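PDB 4I0N: necrotic enteritis toxin B from Clostridium perfringens, which probably assembles on host cell membranes into beta-barrel pores, as the related alpha-hemolysin and leukocidin toxins do. Local coordinates for residues G189-R197 and N205-I216; Y149-I157 and W168-K176. All blocks are in the same frame, centred on the assembly; numbering follows the deposited sequence.

Contact 1: G189-R197 and N205-I216; sequences GNQLFMKSR and NFTDDRDLSTLI
In the loop region between strand 165-172 and helix 214-217 of this alpha-hemolysin-type toxin, residues 193-196 and 205-208 are joined by a single isolated beta bridge, Met194 with Phe206, around which Phe193, Lys195 and Asn205 make the main side-chain contacts. The bridge has two backbone bonds: Lys195 N gives a nearly straight one to Asn205 O (172°), and Phe193 O accepts from Thr207 N. Phe193 O is gripped further by a weak bond from Thr207 OG1 and by a CA-H...O contact from Phe206.

Beside the bridge, the amide of Asn205 reads the backbone of Ser196 at both ends. Its CG stands anti to the backbone N (chi1 -160°), which brings OD1 to 2.8 Å from Ser196 N and ND2 to 2.9 Å from Ser196 O. The second bond lies in the amide plane of Asn205 and in the carbonyl plane of Ser196, while the first is bent, so the paired bonds fix the flip of the amide. Ser196 OG turns instead to Tyr199 N.

The buried Phe193 ring continues the contact toward the helix. CD1 meets Leu212 CD2 at 3.6 Å, the two side chains crossing at about a right angle, and CZ touches Ile216 CD1 at 3.9 Å, these two side chains coming from opposite directions. On the solvent side, the extended chain of Lys195 passes Phe206 O with its CD, and NZ forms a salt bridge with Asp208 OD1 at 3.1 Å, on the syn side of the carboxylate.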
loop_
_atom_site.group_PDB
_atom_site.type_symbol
_atom_site.label_atom_id
_atom_site.label_comp_id
_atom_site.label_asym_id
_atom_site.label_seq_id
_atom_site.Cartn_x
_atom_site.Cartn_y
_atom_site.Cartn_z
ATOM N N GLY A 189 20.317 24.631 2.492
ATOM C CA GLY A 189 18.911 24.389 2.162
ATOM C C GLY A 189 18.490 23.083 2.800
ATOM O O GLY A 189 18.878 22.790 3.929
ATOM N N ASN A 190 17.696 22.301 2.068
ATOM C CA ASN A 190 17.293 20.982 2.523
ATOM C C ASN A 190 18.336 19.957 2.079
ATOM O O ASN A 190 18.570 19.782 0.891
ATOM C CB ASN A 190 15.915 20.596 1.956
ATOM C CG ASN A 190 15.351 19.359 2.624
ATOM O OD1 ASN A 190 16.106 18.531 3.157
ATOM N ND2 ASN A 190 14.021 19.243 2.655
ATOM N N GLN A 191 18.967 19.297 3.043
ATOM C CA GLN A 191 20.042 18.350 2.739
ATOM C C GLN A 191 19.552 16.915 2.526
ATOM O O GLN A 191 20.363 15.993 2.421
ATOM C CB GLN A 191 21.105 18.421 3.851
ATOM C CG GLN A 191 21.888 19.729 3.823
ATOM C CD GLN A 191 22.611 19.975 5.111
ATOM O OE1 GLN A 191 23.806 19.665 5.235
ATOM N NE2 GLN A 191 21.896 20.503 6.097
ATOM N N LEU A 192 18.231 16.739 2.473
ATOM C CA LEU A 192 17.562 15.427 2.340
ATOM C C LEU A 192 18.376 14.298 1.682
ATOM O O LEU A 192 18.684 13.297 2.337
ATOM C CB LEU A 192 16.215 15.615 1.626
ATOM C CG LEU A 192 15.148 14.523 1.666
ATOM C CD1 LEU A 192 14.806 14.152 3.083
ATOM C CD2 LEU A 192 13.908 15.010 0.911
ATOM N N PHE A 193 18.712 14.438 0.398
ATOM C CA PHE A 193 19.469 13.384 -0.291
ATOM C C PHE A 193 20.767 13.903 -0.871
ATOM O O PHE A 193 21.267 13.378 -1.864
ATOM C CB PHE A 193 18.637 12.707 -1.400
ATOM C CG PHE A 193 17.278 12.214 -0.942
ATOM C CD1 PHE A 193 17.169 11.197 0.005
ATOM C CD2 PHE A 193 16.112 12.746 -1.502
ATOM C CE1 PHE A 193 15.918 10.728 0.406
ATOM C CE2 PHE A 193 14.858 12.294 -1.101
ATOM C CZ PHE A 193 14.763 11.280 -0.140
ATOM N N MET A 194 21.326 14.913 -0.220
ATOM C CA MET A 194 22.586 15.530 -0.657
ATOM C C MET A 194 23.783 14.688 -0.217
ATOM O O MET A 194 24.016 14.504 0.987
ATOM C CB MET A 194 22.670 16.952 -0.093
ATOM C CG MET A 194 23.921 17.742 -0.520
ATOM S SD MET A 194 24.125 19.291 0.390
ATOM C CE MET A 194 22.781 20.280 -0.294
ATOM N N LYS A 195 24.533 14.164 -1.180
ATOM C CA LYS A 195 25.695 13.305 -0.872
ATOM C C LYS A 195 26.854 14.108 -0.275
ATOM O O LYS A 195 27.447 13.700 0.736
ATOM C CB LYS A 195 26.128 12.535 -2.126
ATOM C CG LYS A 195 27.202 11.477 -1.931
ATOM C CD LYS A 195 27.373 10.701 -3.231
ATOM C CE LYS A 195 28.467 9.651 -3.126
ATOM N NZ LYS A 195 28.430 8.730 -4.308
ATOM N N SER A 196 27.154 15.261 -0.878
ATOM C CA SER A 196 28.222 16.150 -0.397
ATOM C C SER A 196 27.832 17.623 -0.475
ATOM O O SER A 196 27.242 18.064 -1.454
ATOM C CB SER A 196 29.520 15.932 -1.198
ATOM O OG SER A 196 30.533 16.823 -0.773
ATOM N N ARG A 197 28.187 18.390 0.558
ATOM C CA ARG A 197 27.990 19.840 0.540
ATOM C C ARG A 197 28.944 20.534 -0.432
ATOM O O ARG A 197 28.622 21.588 -0.988
ATOM C CB ARG A 197 28.200 20.417 1.933
ATOM C CG ARG A 197 27.115 20.049 2.916
ATOM C CD ARG A 197 27.593 20.423 4.310
ATOM N NE ARG A 197 26.526 20.327 5.293
ATOM C CZ ARG A 197 26.676 20.644 6.574
ATOM N NH1 ARG A 197 27.861 21.072 7.013
ATOM N NH2 ARG A 197 25.651 20.535 7.408
ATOM N N ASN A 205 25.566 13.724 -7.188
ATOM C CA ASN A 205 25.582 14.241 -5.815
ATOM C C ASN A 205 24.371 13.878 -4.960
ATOM O O ASN A 205 24.074 14.559 -3.980
ATOM C CB ASN A 205 25.808 15.758 -5.762
ATOM C CG ASN A 205 26.312 16.209 -4.385
ATOM O OD1 ASN A 205 27.008 15.448 -3.711
ATOM N ND2 ASN A 205 25.952 17.421 -3.960
ATOM N N PHE A 206 23.694 12.797 -5.337
ATOM C CA PHE A 206 22.572 12.293 -4.577
ATOM C C PHE A 206 22.962 11.023 -3.832
ATOM O O PHE A 206 23.850 10.277 -4.275
ATOM C CB PHE A 206 21.391 12.026 -5.515
ATOM C CG PHE A 206 20.830 13.273 -6.141
ATOM C CD1 PHE A 206 20.118 14.192 -5.370
ATOM C CD2 PHE A 206 20.994 13.516 -7.507
ATOM C CE1 PHE A 206 19.588 15.351 -5.941
ATOM C CE2 PHE A 206 20.481 14.682 -8.089
ATOM C CZ PHE A 206 19.776 15.596 -7.313
ATOM N N THR A 207 22.308 10.800 -2.691
ATOM C CA THR A 207 22.475 9.574 -1.898
ATOM C C THR A 207 22.480 8.320 -2.793
ATOM O O THR A 207 21.581 8.143 -3.614
ATOM C CB THR A 207 21.326 9.472 -0.853
ATOM O OG1 THR A 207 21.270 10.688 -0.111
ATOM C CG2 THR A 207 21.529 8.306 0.111
ATOM N N ASP A 208 23.491 7.462 -2.633
ATOM C CA ASP A 208 23.548 6.165 -3.330
ATOM C C ASP A 208 22.345 5.291 -2.990
ATOM O O ASP A 208 21.842 5.359 -1.866
ATOM C CB ASP A 208 24.826 5.408 -2.941
ATOM C CG ASP A 208 26.088 6.104 -3.413
ATOM O OD1 ASP A 208 26.019 6.834 -4.426
ATOM O OD2 ASP A 208 27.157 5.916 -2.769
ATOM N N ASP A 209 21.908 4.466 -3.943
ATOM C CA ASP A 209 20.779 3.539 -3.733
ATOM C C ASP A 209 20.890 2.692 -2.481
ATOM O O ASP A 209 19.912 2.524 -1.772
ATOM C CB ASP A 209 20.586 2.580 -4.905
ATOM C CG ASP A 209 19.816 3.187 -6.060
ATOM O OD1 ASP A 209 18.847 3.952 -5.861
ATOM O OD2 ASP A 209 20.189 2.861 -7.193
ATOM N N ARG A 210 22.076 2.132 -2.229
ATOM C CA ARG A 210 22.278 1.272 -1.052
ATOM C C ARG A 210 22.120 2.011 0.291
ATOM O O ARG A 210 21.934 1.365 1.337
ATOM C CB ARG A 210 23.644 0.575 -1.131
ATOM N N ASP A 211 22.163 3.348 0.258
ATOM C CA ASP A 211 21.943 4.157 1.459
ATOM C C ASP A 211 20.533 4.741 1.553
ATOM O O ASP A 211 20.271 5.519 2.460
ATOM C CB ASP A 211 22.935 5.316 1.530
ATOM C CG ASP A 211 24.378 4.857 1.515
ATOM O OD1 ASP A 211 24.658 3.729 1.982
ATOM O OD2 ASP A 211 25.220 5.629 1.019
ATOM N N LEU A 212 19.662 4.409 0.596
ATOM C CA LEU A 212 18.285 4.874 0.617
ATOM C C LEU A 212 17.373 3.767 1.123
ATOM O O LEU A 212 17.674 2.581 0.982
ATOM C CB LEU A 212 17.839 5.248 -0.802
ATOM C CG LEU A 212 18.421 6.484 -1.457
ATOM C CD1 LEU A 212 18.032 6.465 -2.918
ATOM C CD2 LEU A 212 17.892 7.726 -0.767
ATOM N N SER A 213 16.228 4.146 1.665
ATOM C CA SER A 213 15.184 3.178 1.928
ATOM C C SER A 213 14.867 2.409 0.651
ATOM O O SER A 213 14.852 2.991 -0.436
ATOM C CB SER A 213 13.917 3.897 2.378
ATOM O OG SER A 213 12.816 3.017 2.288
ATOM N N THR A 214 14.607 1.115 0.786
ATOM C CA THR A 214 14.165 0.306 -0.360
ATOM C C THR A 214 12.859 0.819 -0.988
ATOM O O THR A 214 12.615 0.585 -2.162
ATOM C CB THR A 214 14.018 -1.193 0.000
ATOM O OG1 THR A 214 13.050 -1.349 1.046
ATOM C CG2 THR A 214 15.330 -1.746 0.449
ATOM N N LEU A 215 12.033 1.540 -0.221
ATOM C CA LEU A 215 10.813 2.158 -0.777
ATOM C C LEU A 215 11.136 3.306 -1.744
ATOM O O LEU A 215 10.313 3.688 -2.585
ATOM C CB LEU A 215 9.894 2.655 0.352
ATOM C CG LEU A 215 8.875 1.624 0.856
ATOM C CD1 LEU A 215 9.521 0.373 1.506
ATOM C CD2 LEU A 215 7.920 2.309 1.873
ATOM N N ILE A 216 12.345 3.831 -1.637
ATOM C CA ILE A 216 12.805 4.872 -2.579
ATOM C C ILE A 216 13.637 4.268 -3.721
ATOM O O ILE A 216 13.444 4.597 -4.903
ATOM C CB ILE A 216 13.549 5.998 -1.832
ATOM C CG1 ILE A 216 12.535 6.740 -0.943
ATOM C CG2 ILE A 216 14.235 6.978 -2.809
ATOM C CD1 ILE A 216 13.172 7.678 0.096
#

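Contact 2: Y149-I157 and W168-K176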
loop_
_atom_site.group_PDB
_atom_site.type_symbol
_atom_site.label_atom_id
_atom_site.label_comp_id
_atom_site.label_asym_id
_atom_site.label_seq_id
_atom_site.Cartn_x
_atom_site.Cartn_y
_atom_site.Cartn_z
ATOM N N TYR A 149 4.594 -6.408 5.792
ATOM C CA TYR A 149 5.441 -5.655 4.874
ATOM C C TYR A 149 6.422 -4.785 5.616
ATOM O O TYR A 149 6.267 -4.551 6.808
ATOM C CB TYR A 149 4.614 -4.818 3.870
ATOM C CG TYR A 149 3.749 -3.732 4.467
ATOM C CD1 TYR A 149 4.287 -2.458 4.788
ATOM C CD2 TYR A 149 2.400 -3.961 4.718
ATOM C CE1 TYR A 149 3.459 -1.437 5.289
ATOM C CE2 TYR A 149 1.563 -2.950 5.241
ATOM C CZ TYR A 149 2.103 -1.706 5.531
ATOM O OH TYR A 149 1.275 -0.724 6.032
ATOM N N GLU A 150 7.460 -4.352 4.916
ATOM C CA GLU A 150 8.412 -3.419 5.495
ATOM C C GLU A 150 8.262 -2.007 4.890
ATOM O O GLU A 150 7.881 -1.836 3.710
ATOM C CB GLU A 150 9.847 -3.945 5.361
ATOM C CG GLU A 150 10.365 -3.935 3.946
ATOM C CD GLU A 150 11.813 -4.364 3.836
ATOM O OE1 GLU A 150 12.537 -4.379 4.867
ATOM O OE2 GLU A 150 12.215 -4.688 2.701
ATOM N N GLN A 151 8.543 -0.995 5.707
ATOM C CA GLN A 151 8.420 0.397 5.259
ATOM C C GLN A 151 9.556 1.276 5.821
ATOM O O GLN A 151 9.289 2.339 6.370
ATOM C CB GLN A 151 7.039 0.958 5.643
ATOM C CG GLN A 151 6.786 0.877 7.167
ATOM C CD GLN A 151 5.479 1.531 7.601
ATOM O OE1 GLN A 151 4.702 1.972 6.777
ATOM N NE2 GLN A 151 5.235 1.573 8.914
ATOM N N PRO A 152 10.825 0.853 5.666
ATOM C CA PRO A 152 11.922 1.679 6.239
ATOM C C PRO A 152 11.834 3.148 5.816
ATOM O O PRO A 152 11.654 3.439 4.628
ATOM C CB PRO A 152 13.199 1.036 5.684
ATOM C CG PRO A 152 12.717 0.236 4.474
ATOM C CD PRO A 152 11.357 -0.274 4.881
ATOM N N ASP A 153 11.926 4.034 6.811
ATOM C CA ASP A 153 11.858 5.508 6.648
ATOM C C ASP A 153 10.478 6.088 6.362
ATOM O O ASP A 153 10.373 7.309 6.169
ATOM C CB ASP A 153 12.828 6.020 5.562
ATOM C CG ASP A 153 14.291 5.746 5.890
ATOM O OD1 ASP A 153 14.633 5.388 7.045
ATOM O OD2 ASP A 153 15.106 5.911 4.969
ATOM N N PHE A 154 9.442 5.233 6.341
ATOM C CA PHE A 154 8.071 5.633 6.058
ATOM C C PHE A 154 7.177 5.233 7.222
ATOM O O PHE A 154 7.623 4.483 8.122
ATOM C CB PHE A 154 7.547 4.964 4.766
ATOM C CG PHE A 154 8.076 5.561 3.493
ATOM C CD1 PHE A 154 7.199 6.179 2.593
ATOM C CD2 PHE A 154 9.432 5.432 3.151
ATOM C CE1 PHE A 154 7.686 6.711 1.356
ATOM C CE2 PHE A 154 9.939 5.945 1.941
ATOM C CZ PHE A 154 9.058 6.592 1.036
ATOM N N ARG A 155 5.943 5.744 7.229
ATOM C CA ARG A 155 4.909 5.285 8.166
ATOM C C ARG A 155 3.637 4.969 7.405
ATOM O O ARG A 155 3.451 5.459 6.283
ATOM C CB ARG A 155 4.617 6.358 9.227
ATOM C CG ARG A 155 4.185 7.687 8.644
ATOM C CD ARG A 155 3.552 8.604 9.719
ATOM N NE ARG A 155 4.354 8.667 10.931
ATOM C CZ ARG A 155 5.171 9.673 11.254
ATOM N NH1 ARG A 155 5.302 10.732 10.447
ATOM N NH2 ARG A 155 5.870 9.620 12.391
ATOM N N THR A 156 2.778 4.149 8.003
ATOM C CA THR A 156 1.494 3.803 7.411
ATOM C C THR A 156 0.394 4.517 8.196
ATOM O O THR A 156 0.352 4.433 9.430
ATOM C CB THR A 156 1.236 2.298 7.495
ATOM O OG1 THR A 156 2.200 1.632 6.676
ATOM C CG2 THR A 156 -0.198 1.960 7.006
ATOM N N ILE A 157 -0.459 5.242 7.476
ATOM C CA ILE A 157 -1.589 5.945 8.097
ATOM C C ILE A 157 -2.841 5.390 7.443
ATOM O O ILE A 157 -3.027 5.549 6.231
ATOM C CB ILE A 157 -1.505 7.475 7.855
ATOM C CG1 ILE A 157 -0.162 8.019 8.396
ATOM C CG2 ILE A 157 -2.733 8.200 8.460
ATOM C CD1 ILE A 157 0.269 9.343 7.780
ATOM N N TRP A 168 -5.008 3.723 2.778
ATOM C CA TRP A 168 -3.770 3.842 3.538
ATOM C C TRP A 168 -2.791 4.736 2.796
ATOM O O TRP A 168 -2.612 4.585 1.589
ATOM C CB TRP A 168 -3.099 2.488 3.695
ATOM C CG TRP A 168 -3.883 1.472 4.470
ATOM C CD1 TRP A 168 -3.837 1.252 5.819
ATOM C CD2 TRP A 168 -4.825 0.534 3.939
ATOM N NE1 TRP A 168 -4.695 0.229 6.167
ATOM C CE2 TRP A 168 -5.313 -0.232 5.032
ATOM C CE3 TRP A 168 -5.303 0.260 2.643
ATOM C CZ2 TRP A 168 -6.240 -1.281 4.869
ATOM C CZ3 TRP A 168 -6.254 -0.759 2.486
ATOM C CH2 TRP A 168 -6.702 -1.521 3.587
ATOM N N ASP A 169 -2.173 5.663 3.522
ATOM C CA ASP A 169 -1.012 6.381 3.011
ATOM C C ASP A 169 0.228 5.819 3.660
ATOM O O ASP A 169 0.295 5.703 4.888
ATOM C CB ASP A 169 -1.117 7.874 3.326
ATOM C CG ASP A 169 -1.971 8.612 2.341
ATOM O OD1 ASP A 169 -2.390 8.008 1.328
ATOM O OD2 ASP A 169 -2.225 9.806 2.570
ATOM N N ILE A 170 1.190 5.449 2.828
ATOM C CA ILE A 170 2.500 5.052 3.318
ATOM C C ILE A 170 3.391 6.236 2.959
ATOM O O ILE A 170 3.742 6.452 1.783
ATOM C CB ILE A 170 2.967 3.695 2.740
ATOM C CG1 ILE A 170 2.116 2.553 3.325
ATOM C CG2 ILE A 170 4.472 3.454 3.030
ATOM C CD1 ILE A 170 0.750 2.410 2.693
ATOM N N LYS A 171 3.710 7.023 3.985
ATOM C CA LYS A 171 4.230 8.367 3.778
ATOM C C LYS A 171 5.630 8.492 4.361
ATOM O O LYS A 171 5.916 8.005 5.442
ATOM C CB LYS A 171 3.303 9.409 4.439
ATOM C CG LYS A 171 3.703 10.857 4.184
ATOM C CD LYS A 171 2.632 11.807 4.817
ATOM C CE LYS A 171 3.013 13.296 4.683
ATOM N NZ LYS A 171 3.035 13.793 3.254
ATOM N N PHE A 172 6.489 9.192 3.643
ATOM C CA PHE A 172 7.866 9.344 4.052
ATOM C C PHE A 172 7.923 10.105 5.375
ATOM O O PHE A 172 7.161 11.075 5.594
ATOM C CB PHE A 172 8.622 10.116 2.968
ATOM C CG PHE A 172 10.067 10.348 3.306
ATOM C CD1 PHE A 172 10.985 9.308 3.220
ATOM C CD2 PHE A 172 10.501 11.620 3.707
ATOM C CE1 PHE A 172 12.338 9.523 3.543
ATOM C CE2 PHE A 172 11.834 11.844 4.031
ATOM C CZ PHE A 172 12.757 10.786 3.940
ATOM N N VAL A 173 8.821 9.670 6.250
ATOM C CA VAL A 173 9.015 10.316 7.539
ATOM C C VAL A 173 10.323 11.108 7.526
ATOM O O VAL A 173 10.299 12.334 7.566
ATOM C CB VAL A 173 9.037 9.284 8.713
ATOM C CG1 VAL A 173 9.359 9.983 10.030
ATOM C CG2 VAL A 173 7.672 8.562 8.823
ATOM N N GLU A 174 11.461 10.407 7.489
ATOM C CA GLU A 174 12.789 11.048 7.540
ATOM C C GLU A 174 13.851 10.042 7.124
ATOM O O GLU A 174 13.650 8.823 7.242
ATOM C CB GLU A 174 13.115 11.565 8.973
ATOM C CG GLU A 174 13.231 10.445 10.014
ATOM C CD GLU A 174 13.638 10.917 11.403
ATOM O OE1 GLU A 174 13.798 12.136 11.615
ATOM O OE2 GLU A 174 13.802 10.043 12.288
ATOM N N THR A 175 14.996 10.539 6.666
ATOM C CA THR A 175 16.124 9.643 6.414
ATOM C C THR A 175 16.765 9.240 7.748
ATOM O O THR A 175 16.458 9.807 8.797
ATOM C CB THR A 175 17.159 10.297 5.502
ATOM O OG1 THR A 175 17.784 11.364 6.205
ATOM C CG2 THR A 175 16.510 10.837 4.223
ATOM N N LYS A 176 17.654 8.245 7.716
ATOM C CA LYS A 176 18.418 7.869 8.908
ATOM C C LYS A 176 19.187 9.063 9.508
ATOM O O LYS A 176 19.358 9.127 10.724
ATOM C CB LYS A 176 19.380 6.709 8.596
ATOM C CG LYS A 176 20.507 7.101 7.642
ATOM C CD LYS A 176 21.506 5.960 7.391
ATOM C CE LYS A 176 22.236 6.177 6.060
ATOM N NZ LYS A 176 23.078 7.418 6.061
HETATM O O HOH W 1 17.623 6.568 5.487
HETATM O O HOH W 2 14.162 6.960 9.261
HETATM O O HOH W 3 4.933 11.129 7.452
#
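Phe154 and Phe172 make an edge-to-face aromatic pair across two antiparallel strands, with the edge of Phe172 turned to the face of Phe154, planes at 80° and centroids 5.5 Å apart. Phe172 CA also lies over that face as a CH-pi contact, 3.8 Å from the centroid. Ile170 CG2 adds apolar packing against Phe154 CB.

Backbone bonds tie Arg155 to Lys171 and Ile157 to Asp169 in both directions; beyond the strand end Val173 N donates to Asp153 O at 2.8 Å.

Among the polar side chains, Tyr149 OH donates to Thr156 OG1 at 2.6 Å, and Thr156 OG1 in turn donates to Gln151 OE1 at 2.5 Å, a two-bond chain that ties the turn to the strand. The Arg155 chain bends at chi3 (48°), laying one guanidinium face over Val173 CG2, while NE pairs with Asp110.

Three waters bridge the segments: two link the Asp153 carboxylate to Lys176 N and Glu174 O, and the third joins Arg155 NH1 to Phe172 O.

A type II turn, Gln151 to Phe154, leads into this antiparallel beta hairpin of strands 154-162 and 165-172, part of the beta-rich alpha-hemolysin fold.

How the contacts relate
Contact 2 comes first along the chain and closes before contact 1 opens; their centres are about 16 Å apart. The hairpin strand 165-172 runs into the long loop that carries 189-197 and 205-216 and ends at helix 214-217. That helix start brings the two together: Ser213 OG lies 2.6 Å from Pro152 O, a probable hydrogen bond, and Leu215 CD2 packs on Phe154 CG at 3.6 Å. Strand 76-92 runs beside both, with Trp81 meeting Phe193 of contact 1 and Phe172 of contact 2 edge-to-face. The loop region is thus fastened to the hairpin and its sheet, both contacts lying in the part of the chain assigned to the leukocidin/hemolysin family.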